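Local coordinates for iron-regulated outer membrane protein (Neisseria meningitidis, PDB 4B7O) that imports iron across the outer membrane as a TonB-dependent transporter, and probably acts as a receptor in siderophore uptake, at residues N365-S370 / G381-H386. Numbering follows the deposited sequence.
Sequences NFNFDS and GINYRH
Asn365 and Asn383 meet across two neighbouring antiparallel strands of a TonB-dependent transporter barrel, a hairpin that illustrates how such a wall carries polar groups on one face and apolar groups on the other. The two asparagines form a non-hydrogen-bonded pair, and their amides make the link that the backbone omits here: Asn383 ND2 donates to Asn365 OD1 at 3.3 Å. The amide planes stand 70° apart, and the donor sits above the carbonyl plane of Asn365, while the acceptor stays close to the amide plane of Asn383. Both side chains place CG anti to the carbonyl carbon, beside the backbone N (chi1 -62° and -57°), bringing their ends toward each other. Asn365 ND2 is then taken up by Asn329 on the preceding strand, Asn383 OD1 by Arg465. Asn367 lies on the same face, which touches plug-domain residues Asn123 and Ile160, and bonds to Asp327 and Tyr448.

Phe366 and Ile382 project from the other face, consistent with the lipid-facing side of the barrel. Their side chains reach along the wall to Ala328 and Ala447 respectively, and the backbones pair, with Phe366 N to Ile382 O at 3.0 Å, nearly straight. Phe368 points to this face too, and the edge of its ring brings CD2 within 4.3 Å of Gly381 CA.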
# COMPACT_ATOMS: atom_id res chain seq x y z
N ASN A 365 -13.71 -3.56 -13.61
CA ASN A 365 -12.69 -4.26 -14.37
C ASN A 365 -13.27 -5.44 -15.06
O ASN A 365 -13.98 -6.24 -14.43
CB ASN A 365 -11.60 -4.75 -13.45
CG ASN A 365 -10.92 -3.61 -12.75
OD1 ASN A 365 -10.41 -2.73 -13.41
ND2 ASN A 365 -10.97 -3.59 -11.41
N PHE A 366 -13.00 -5.54 -16.35
CA PHE A 366 -13.36 -6.78 -17.04
C PHE A 366 -12.10 -7.38 -17.67
O PHE A 366 -11.46 -6.76 -18.51
CB PHE A 366 -14.39 -6.52 -18.12
CG PHE A 366 -15.68 -5.91 -17.60
CD1 PHE A 366 -15.78 -4.52 -17.39
CD2 PHE A 366 -16.79 -6.71 -17.36
CE1 PHE A 366 -16.96 -3.94 -16.92
CE2 PHE A 366 -17.98 -6.13 -16.90
CZ PHE A 366 -18.06 -4.75 -16.68
N ASN A 367 -11.76 -8.58 -17.24
CA ASN A 367 -10.60 -9.26 -17.77
C ASN A 367 -11.02 -10.56 -18.44
O ASN A 367 -11.56 -11.45 -17.78
CB ASN A 367 -9.60 -9.49 -16.62
CG ASN A 367 -9.34 -8.20 -15.81
OD1 ASN A 367 -8.54 -7.31 -16.21
ND2 ASN A 367 -10.05 -8.06 -14.68
N PHE A 368 -10.80 -10.65 -19.76
CA PHE A 368 -11.07 -11.87 -20.55
C PHE A 368 -9.83 -12.69 -20.96
O PHE A 368 -8.79 -12.11 -21.36
CB PHE A 368 -11.73 -11.49 -21.87
CG PHE A 368 -12.98 -10.72 -21.72
CD1 PHE A 368 -14.22 -11.38 -21.62
CD2 PHE A 368 -12.96 -9.31 -21.74
CE1 PHE A 368 -15.40 -10.65 -21.53
CE2 PHE A 368 -14.14 -8.57 -21.64
CZ PHE A 368 -15.37 -9.26 -21.54
N ASP A 369 -9.99 -14.02 -20.90
CA ASP A 369 -9.06 -15.01 -21.47
C ASP A 369 -9.68 -15.93 -22.53
O ASP A 369 -10.58 -16.74 -22.23
CB ASP A 369 -8.58 -15.94 -20.37
CG ASP A 369 -7.83 -15.22 -19.30
OD1 ASP A 369 -7.31 -14.12 -19.57
OD2 ASP A 369 -7.73 -15.78 -18.18
N SER A 370 -9.14 -15.84 -23.75
CA SER A 370 -9.40 -16.85 -24.80
C SER A 370 -8.10 -17.62 -25.22
O SER A 370 -7.07 -17.01 -25.63
CB SER A 370 -10.07 -16.26 -26.04
OG SER A 370 -10.40 -14.91 -25.87
N GLY A 381 -8.91 -6.94 -21.80
CA GLY A 381 -9.91 -6.42 -20.93
C GLY A 381 -9.91 -4.94 -20.87
O GLY A 381 -9.21 -4.25 -21.64
N ILE A 382 -10.66 -4.45 -19.90
CA ILE A 382 -11.04 -3.01 -19.80
C ILE A 382 -10.96 -2.56 -18.35
O ILE A 382 -11.40 -3.28 -17.46
CB ILE A 382 -12.52 -2.85 -20.22
CG1 ILE A 382 -12.69 -3.21 -21.68
CG2 ILE A 382 -12.99 -1.41 -20.07
CD1 ILE A 382 -12.06 -2.14 -22.56
N ASN A 383 -10.42 -1.37 -18.12
CA ASN A 383 -10.26 -0.80 -16.81
C ASN A 383 -10.94 0.55 -16.82
O ASN A 383 -10.63 1.38 -17.68
CB ASN A 383 -8.79 -0.55 -16.53
CG ASN A 383 -7.94 -1.80 -16.65
OD1 ASN A 383 -6.95 -1.79 -17.39
ND2 ASN A 383 -8.31 -2.88 -15.93
N TYR A 384 -11.87 0.75 -15.87
CA TYR A 384 -12.46 2.07 -15.63
C TYR A 384 -12.31 2.55 -14.18
O TYR A 384 -12.73 1.88 -13.24
CB TYR A 384 -13.97 2.01 -15.96
CG TYR A 384 -14.67 3.32 -15.72
CD1 TYR A 384 -14.54 4.36 -16.63
CD2 TYR A 384 -15.43 3.54 -14.55
CE1 TYR A 384 -15.14 5.57 -16.44
CE2 TYR A 384 -16.07 4.76 -14.34
CZ TYR A 384 -15.91 5.76 -15.31
OH TYR A 384 -16.47 6.99 -15.19
N ARG A 385 -11.78 3.73 -13.96
CA ARG A 385 -11.81 4.23 -12.59
C ARG A 385 -12.27 5.66 -12.55
O ARG A 385 -11.70 6.45 -13.26
CB ARG A 385 -10.41 4.20 -11.96
CG ARG A 385 -10.50 4.41 -10.47
CD ARG A 385 -9.19 4.24 -9.76
NE ARG A 385 -8.19 5.11 -10.32
CZ ARG A 385 -6.89 4.93 -10.17
NH1 ARG A 385 -6.40 3.92 -9.45
NH2 ARG A 385 -6.10 5.81 -10.74
N HIS A 386 -13.25 5.98 -11.71
CA HIS A 386 -13.66 7.37 -11.45
C HIS A 386 -13.41 7.78 -10.03
O HIS A 386 -13.88 7.12 -9.06
CB HIS A 386 -15.17 7.58 -11.79
CG HIS A 386 -15.60 9.03 -11.79
ND1 HIS A 386 -16.04 9.66 -10.67
CD2 HIS A 386 -15.63 9.98 -12.81
CE1 HIS A 386 -16.32 10.94 -10.97
NE2 HIS A 386 -16.06 11.13 -12.28